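Local coordinates for protein adhesin (Streptococcus sanguinis SK1 = NCTC 7863, PDB 6VT2) that binds sialoglycans through tandem Siglec-like modules of a serine-rich repeat adhesin, and so probably attaches the bacterium to sialylated host surfaces, at residues N69-P72 with A73-L76; A102-A105 with A106-T110; V123-P126 with Q127-Y131. All blocks are in the same frame, centred on the assembly; numbering follows the deposited sequence.

Contact 1: N69-P72 with A73-L76; sequences NATP and ANPL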
loop_
_atom_site.group_PDB
_atom_site.type_symbol
_atom_site.label_atom_id
_atom_site.label_comp_id
_atom_site.label_asym_id
_atom_site.label_seq_id
_atom_site.Cartn_x
_atom_site.Cartn_y
_atom_site.Cartn_z
ATOM N N ASN A 69 -12.946 -37.720 -38.872
ATOM C CA ASN A 69 -13.286 -36.667 -37.944
ATOM C C ASN A 69 -13.671 -37.154 -36.562
ATOM O O ASN A 69 -13.919 -36.315 -35.716
ATOM C CB ASN A 69 -14.443 -35.803 -38.427
ATOM C CG ASN A 69 -15.790 -36.513 -38.470
ATOM O OD1 ASN A 69 -15.902 -37.683 -38.162
ATOM N ND2 ASN A 69 -16.821 -35.800 -38.868
ATOM N N ALA A 70 -13.743 -38.441 -36.315
ATOM C CA ALA A 70 -14.299 -38.939 -35.090
ATOM C C ALA A 70 -13.574 -40.183 -34.610
ATOM O O ALA A 70 -14.114 -41.265 -34.522
ATOM C CB ALA A 70 -15.774 -39.209 -35.282
ATOM N N THR A 71 -12.320 -40.018 -34.319
ATOM C CA THR A 71 -11.501 -41.123 -33.849
ATOM C C THR A 71 -11.265 -40.960 -32.352
ATOM O O THR A 71 -11.304 -39.848 -31.810
ATOM C CB THR A 71 -10.148 -41.167 -34.588
ATOM O OG1 THR A 71 -9.413 -40.008 -34.195
ATOM C CG2 THR A 71 -10.327 -41.198 -36.125
ATOM N N PRO A 72 -10.887 -42.030 -31.670
ATOM C CA PRO A 72 -10.453 -41.873 -30.266
ATOM C C PRO A 72 -9.330 -40.875 -30.073
ATOM O O PRO A 72 -9.345 -40.105 -29.113
ATOM C CB PRO A 72 -10.038 -43.290 -29.874
ATOM C CG PRO A 72 -10.797 -44.177 -30.792
ATOM C CD PRO A 72 -10.908 -43.428 -32.125
ATOM N N ALA A 73 -8.379 -40.823 -31.001
ATOM C CA ALA A 73 -7.277 -39.883 -30.897
ATOM C C ALA A 73 -7.712 -38.443 -31.081
ATOM O O ALA A 73 -7.067 -37.534 -30.558
ATOM C CB ALA A 73 -6.210 -40.251 -31.932
ATOM N N ASN A 74 -8.702 -38.284 -31.921
ATOM C CA ASN A 74 -9.176 -36.966 -32.333
ATOM C C ASN A 74 -10.684 -36.915 -32.331
ATOM O O ASN A 74 -11.260 -37.057 -33.336
ATOM C CB ASN A 74 -8.564 -36.598 -33.690
ATOM C CG ASN A 74 -7.070 -36.335 -33.600
ATOM O OD1 ASN A 74 -6.642 -35.372 -32.985
ATOM N ND2 ASN A 74 -6.287 -37.212 -34.145
ATOM N N PRO A 75 -11.371 -36.972 -31.175
ATOM C CA PRO A 75 -12.802 -37.052 -31.201
ATOM C C PRO A 75 -13.488 -35.863 -31.869
ATOM O O PRO A 75 -12.989 -34.819 -31.886
ATOM C CB PRO A 75 -13.257 -37.090 -29.742
ATOM C CG PRO A 75 -12.034 -37.515 -29.004
ATOM C CD PRO A 75 -10.869 -36.990 -29.804
ATOM N N LEU A 76 -14.657 -36.114 -32.422
ATOM C CA LEU A 76 -15.438 -35.035 -33.016
ATOM C C LEU A 76 -15.956 -34.174 -31.865
ATOM O O LEU A 76 -16.540 -34.714 -30.991
ATOM C CB LEU A 76 -16.600 -35.631 -33.774
ATOM C CG LEU A 76 -17.427 -34.557 -34.429
ATOM C CD1 LEU A 76 -16.604 -33.792 -35.453
ATOM C CD2 LEU A 76 -18.659 -35.154 -35.047
HETATM O O HOH W 1 -7.255 -39.253 -35.350
#
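Thr71 and Asn74 close a beta turn in the loop that leads into strand 76-83 of the first Siglec-like module, with Pro72 and Ala73 at its corner in type I-like backbone angles. The Thr71 hydroxyl is turned into the bend: chi1 of 67° sets OG1 between the backbone N and the carbonyl carbon, where it takes the N-H of Asn74 at 2.9 Å. The carbonyl of Thr71 receives the same N-H only weakly. In return, Thr71 N bonds to Asn74 O at 3.3 Å, the donor standing well above that carbonyl plane. Pro75 lays its CG and CD beside the carbonyl oxygens of Thr71 and Pro72.

Toward the module interior the contact turns apolar. CB of Leu76 sits 4.0 Å from CB of Ala70. CD1 of Leu76 lies 4.0 Å from ND2 of Asn69. That amide is held elsewhere, its ND2 by Asn63 O and its OD1 by Val35 N, while Ala70 and Leu76 both rest on Val35 of strand 35-41. On the exposed side, the side chains of Thr71 and Asn74 share one water, which lies 2.6 Å from Thr71 OG1 and accepts a hydrogen bond from Asn74 ND2, also at 2.6 Å.

Contact 2: A102-A105 with A106-T110; sequences AEDA and AGNIT. With CA (calcium ion), chain H.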
loop_
_atom_site.group_PDB
_atom_site.type_symbol
_atom_site.label_atom_id
_atom_site.label_comp_id
_atom_site.label_asym_id
_atom_site.label_seq_id
_atom_site.Cartn_x
_atom_site.Cartn_y
_atom_site.Cartn_z
ATOM N N ALA A 102 -25.881 -39.014 -32.165
ATOM C CA ALA A 102 -24.913 -38.908 -33.235
ATOM C C ALA A 102 -25.138 -40.048 -34.214
ATOM O O ALA A 102 -25.591 -41.127 -33.828
ATOM C CB ALA A 102 -23.483 -38.944 -32.710
ATOM N N GLU A 103 -24.804 -39.797 -35.480
ATOM C CA GLU A 103 -24.971 -40.786 -36.547
ATOM C C GLU A 103 -23.703 -40.886 -37.365
ATOM O O GLU A 103 -23.098 -39.859 -37.705
ATOM C CB GLU A 103 -26.133 -40.365 -37.397
ATOM C CG GLU A 103 -26.449 -41.385 -38.540
ATOM C CD GLU A 103 -27.605 -40.855 -39.354
ATOM O OE1 GLU A 103 -27.527 -40.905 -40.594
ATOM O OE2 GLU A 103 -28.579 -40.313 -38.759
ATOM N N ASP A 104 -23.294 -42.123 -37.649
ATOM C CA ASP A 104 -22.096 -42.363 -38.446
ATOM C C ASP A 104 -22.473 -42.358 -39.929
ATOM O O ASP A 104 -23.624 -42.122 -40.316
ATOM C CB ASP A 104 -21.360 -43.635 -37.984
ATOM C CG ASP A 104 -22.088 -44.936 -38.269
ATOM O OD1 ASP A 104 -23.045 -44.881 -39.046
ATOM O OD2 ASP A 104 -21.632 -45.943 -37.631
ATOM N N ALA A 105 -21.461 -42.532 -40.786
ATOM C CA ALA A 105 -21.762 -42.418 -42.204
ATOM C C ALA A 105 -22.506 -43.627 -42.723
ATOM O O ALA A 105 -23.174 -43.530 -43.753
ATOM C CB ALA A 105 -20.478 -42.228 -43.012
ATOM N N ALA A 106 -22.493 -44.735 -41.983
ATOM C CA ALA A 106 -23.251 -45.913 -42.352
ATOM C C ALA A 106 -24.714 -45.802 -41.949
ATOM O O ALA A 106 -25.503 -46.710 -42.233
ATOM C CB ALA A 106 -22.585 -47.150 -41.727
ATOM N N GLY A 107 -25.092 -44.717 -41.255
ATOM C CA GLY A 107 -26.459 -44.481 -40.880
ATOM C C GLY A 107 -26.827 -44.986 -39.510
ATOM O O GLY A 107 -28.016 -44.924 -39.134
ATOM N N ASN A 108 -25.854 -45.476 -38.749
ATOM C CA ASN A 108 -26.112 -45.936 -37.402
ATOM C C ASN A 108 -26.255 -44.731 -36.489
ATOM O O ASN A 108 -25.295 -43.984 -36.321
ATOM C CB ASN A 108 -24.992 -46.813 -36.879
ATOM C CG ASN A 108 -24.751 -48.000 -37.781
ATOM O OD1 ASN A 108 -25.635 -48.860 -37.998
ATOM N ND2 ASN A 108 -23.559 -48.053 -38.303
ATOM N N ILE A 109 -27.439 -44.527 -35.908
ATOM C CA ILE A 109 -27.661 -43.357 -35.028
ATOM C C ILE A 109 -27.835 -43.908 -33.623
ATOM O O ILE A 109 -28.306 -44.975 -33.462
ATOM C CB ILE A 109 -28.857 -42.508 -35.483
ATOM C CG1 ILE A 109 -29.038 -41.253 -34.624
ATOM C CG2 ILE A 109 -30.112 -43.330 -35.461
ATOM C CD1 ILE A 109 -29.997 -40.250 -35.160
ATOM N N THR A 110 -27.411 -43.148 -32.637
ATOM C CA THR A 110 -27.550 -43.570 -31.247
ATOM C C THR A 110 -29.042 -43.609 -30.928
ATOM O O THR A 110 -29.759 -42.785 -31.368
ATOM C CB THR A 110 -26.716 -42.672 -30.352
ATOM O OG1 THR A 110 -27.126 -41.348 -30.599
ATOM C CG2 THR A 110 -25.240 -42.800 -30.631
HETATM CA CA CA H . -20.146 -46.906 -36.544
HETATM O O HOH W 2 -18.486 -48.181 -35.521
#
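Asp104 and Asn108 lock together at the end of strand 95-104, where a type I beta turn from Asp104 to Gly107 reverses the chain beside a calcium ion. The tight part is centred on the Asp104 carboxylate. A chi1 of 69° tucks the carboxylate in over its own backbone, and OD1 accepts Asn108 N at 2.9 Å, from above the carboxylate plane. OD2 offers its syn lone pair to Asn108 ND2 in an almost straight bond of 2.9 Å, although the carboxylate and amide planes stand 73° apart. The same OD2 binds calcium at 2.1 Å. The backbones are stitched by Asp104 N to Asn108 O and by Thr110 N to Ala102 O, and the Thr110 hydroxyl adds a bond of 3.1 Å from Ala102 N to its OG1.

The outer side is looser. Glu103 runs extended and crosses Ile109 obliquely, its OE2 3.9 Å from Ile109 CD1, while Ala105, Ala106 and Gly107 form the exposed tip.

Asp2, Thr4 and Asp30 also bind the calcium, and Asp2 O accepts a second bond from Asn108 ND2. Asn108 is thus a second-shell residue that fixes the rotation of a metal ligand, and the cation probably keeps the Asp104 carboxylate ionised and draws its charge toward OD2.

Contact 3: V123-P126 with Q127-Y131; sequences VIRP and QTEKY. With CA (calcium ion), chain I.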
loop_
_atom_site.group_PDB
_atom_site.type_symbol
_atom_site.label_atom_id
_atom_site.label_comp_id
_atom_site.label_asym_id
_atom_site.label_seq_id
_atom_site.Cartn_x
_atom_site.Cartn_y
_atom_site.Cartn_z
ATOM N N VAL A 123 -28.633 -26.608 -15.750
ATOM C CA VAL A 123 -29.240 -26.145 -14.513
ATOM C C VAL A 123 -28.965 -24.676 -14.393
ATOM O O VAL A 123 -27.795 -24.274 -14.353
ATOM C CB VAL A 123 -28.712 -26.929 -13.304
ATOM C CG1 VAL A 123 -29.385 -26.509 -11.989
ATOM C CG2 VAL A 123 -28.854 -28.393 -13.502
ATOM N N ILE A 124 -30.028 -23.887 -14.224
ATOM C CA ILE A 124 -29.869 -22.444 -14.198
ATOM C C ILE A 124 -29.838 -21.932 -12.765
ATOM O O ILE A 124 -30.785 -22.155 -12.014
ATOM C CB ILE A 124 -30.970 -21.741 -14.989
ATOM C CG1 ILE A 124 -31.132 -22.385 -16.394
ATOM C CG2 ILE A 124 -30.767 -20.276 -14.960
ATOM C CD1 ILE A 124 -29.864 -22.476 -17.134
ATOM N N ARG A 125 -28.741 -21.286 -12.370
ATOM C CA ARG A 125 -28.529 -20.847 -10.998
ATOM C C ARG A 125 -28.314 -19.350 -10.977
ATOM O O ARG A 125 -27.895 -18.736 -11.976
ATOM C CB ARG A 125 -27.335 -21.585 -10.376
ATOM C CG ARG A 125 -27.557 -23.075 -10.390
ATOM C CD ARG A 125 -28.867 -23.478 -9.818
ATOM N NE ARG A 125 -28.948 -23.121 -8.408
ATOM C CZ ARG A 125 -29.969 -23.468 -7.644
ATOM N NH1 ARG A 125 -31.028 -24.103 -8.172
ATOM N NH2 ARG A 125 -29.943 -23.191 -6.360
ATOM N N PRO A 126 -28.560 -18.728 -9.845
ATOM C CA PRO A 126 -28.318 -17.288 -9.744
ATOM C C PRO A 126 -26.837 -16.984 -9.652
ATOM O O PRO A 126 -26.037 -17.788 -9.173
ATOM C CB PRO A 126 -29.069 -16.890 -8.469
ATOM C CG PRO A 126 -28.841 -18.121 -7.575
ATOM C CD PRO A 126 -28.993 -19.336 -8.587
ATOM N N GLN A 127 -26.481 -15.774 -10.086
ATOM C CA GLN A 127 -25.073 -15.392 -10.065
ATOM C C GLN A 127 -24.460 -15.432 -8.670
ATOM O O GLN A 127 -23.273 -15.746 -8.518
ATOM C CB GLN A 127 -24.891 -14.005 -10.661
ATOM C CG GLN A 127 -25.128 -14.072 -12.168
ATOM C CD GLN A 127 -24.721 -12.858 -12.926
ATOM O OE1 GLN A 127 -23.958 -12.067 -12.429
ATOM N NE2 GLN A 127 -25.241 -12.698 -14.148
ATOM N N THR A 128 -25.249 -15.185 -7.652
ATOM C CA THR A 128 -24.693 -15.189 -6.313
ATOM C C THR A 128 -24.141 -16.538 -5.912
ATOM O O THR A 128 -23.275 -16.591 -5.027
ATOM C CB THR A 128 -25.694 -14.721 -5.275
ATOM O OG1 THR A 128 -24.948 -14.485 -4.048
ATOM C CG2 THR A 128 -26.792 -15.692 -5.053
ATOM N N GLU A 129 -24.546 -17.621 -6.573
ATOM C CA GLU A 129 -23.938 -18.902 -6.234
ATOM C C GLU A 129 -22.547 -19.047 -6.816
ATOM O O GLU A 129 -21.762 -19.887 -6.359
ATOM C CB GLU A 129 -24.849 -20.033 -6.700
ATOM C CG GLU A 129 -26.050 -20.138 -5.813
ATOM C CD GLU A 129 -26.916 -21.315 -6.152
ATOM O OE1 GLU A 129 -26.634 -22.008 -7.152
ATOM O OE2 GLU A 129 -27.876 -21.541 -5.421
ATOM N N LYS A 130 -22.231 -18.284 -7.840
ATOM C CA LYS A 130 -20.897 -18.291 -8.410
ATOM C C LYS A 130 -19.925 -17.432 -7.614
ATOM O O LYS A 130 -18.757 -17.770 -7.507
ATOM C CB LYS A 130 -21.008 -17.842 -9.875
ATOM C CG LYS A 130 -19.741 -17.664 -10.553
ATOM C CD LYS A 130 -19.997 -17.331 -12.018
ATOM C CE LYS A 130 -18.651 -17.300 -12.773
ATOM N NZ LYS A 130 -18.771 -16.536 -14.048
ATOM N N TYR A 131 -20.378 -16.339 -7.021
ATOM C CA TYR A 131 -19.503 -15.334 -6.435
ATOM C C TYR A 131 -19.612 -15.357 -4.914
ATOM O O TYR A 131 -20.712 -15.410 -4.344
ATOM C CB TYR A 131 -19.859 -13.962 -7.009
ATOM C CG TYR A 131 -19.772 -13.905 -8.495
ATOM C CD1 TYR A 131 -18.530 -13.982 -9.140
ATOM C CD2 TYR A 131 -20.908 -13.813 -9.273
ATOM C CE1 TYR A 131 -18.436 -13.958 -10.530
ATOM C CE2 TYR A 131 -20.826 -13.794 -10.668
ATOM C CZ TYR A 131 -19.568 -13.827 -11.279
ATOM O OH TYR A 131 -19.486 -13.826 -12.655
HETATM CA CA CA I . -22.747 -15.551 -3.087
HETATM O O HOH W 3 -24.319 -16.895 -1.991
HETATM O O HOH W 4 -21.460 -15.868 -1.023
HETATM O O HOH W 5 -21.877 -17.732 -3.042
#
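Arg125, the last residue of strand 119-125, reaches forward to Glu129 across a short turn with helical backbone angles. Gln127 opens that turn: its side chain leaves the contact and its NE2 bonds to Arg18 O, while its carbonyl oxygen accepts Lys130 N at 2.8 Å.

Thr128 follows, with CG2 4.1 Å from CG of Pro126. With chi1 at -168°, its OG1 stands beside the carbonyl carbon, on the side where the backbone O also faces the calcium ion; OG1 binds the metal at 2.6 Å and O at 2.3 Å. The hydroxyl is also hydrogen-bonded to Thr189 O.

Glu129 carries the contact. Its N-H closes the turn on Pro126 O at 3.0 Å, and its extended side chain runs back past the proline ring, CG of Glu129 lying 3.9 Å from CG of Pro126. The carboxylate then meets the guanidinium of Arg125 side-on, NE to OE1 at 2.9 Å and NH2 to OE2 at 2.8 Å. Both bonds are nearly straight and lie close to the guanidinium plane, which is inclined 29° to the carboxylate. Arg125 bends at chi2 and chi3 to bring this edge round, and the paired bonds restrain rotation of both groups.

Lys130 turns away, its CG over the centre of one face of the Tyr131 ring; its NZ donates to Tyr131 OH and forms a salt bridge with Glu20.

Tyr131 ends the segment by giving its carbonyl oxygen to the calcium, while its ring meets that of Tyr184. Three waters also bind the ion. This is a calcium site of a kind consistent with a domain junction: Thr128 and Tyr131, just beyond strand 119-125, share the ion with Asp190 of the atypical Rib domain.

All three contacts are local turns; contacts 1 and 2 belong to the first Siglec-like module, contact 3 lies near its junction with the atypical Rib domain. Contacts 1 and 2 have centres about 15 Å apart without touching; the centre of contact 3 is about 33 Å from that of contact 1 and about 37 Å from that of contact 2. Contacts 1 and 2 are partly buried, Leu76 and Ala102 both packing on Val38; contact 3 is a surface contact. Contacts 2 and 3 follow neighbouring strands of one sheet and hold different calcium ions: a carboxylate ligand in 102-110, backbone carbonyls and a hydroxyl in 127-131. Contact 1 relies on hydroxyl, amide and water; contact 3 alone has a salt bridge.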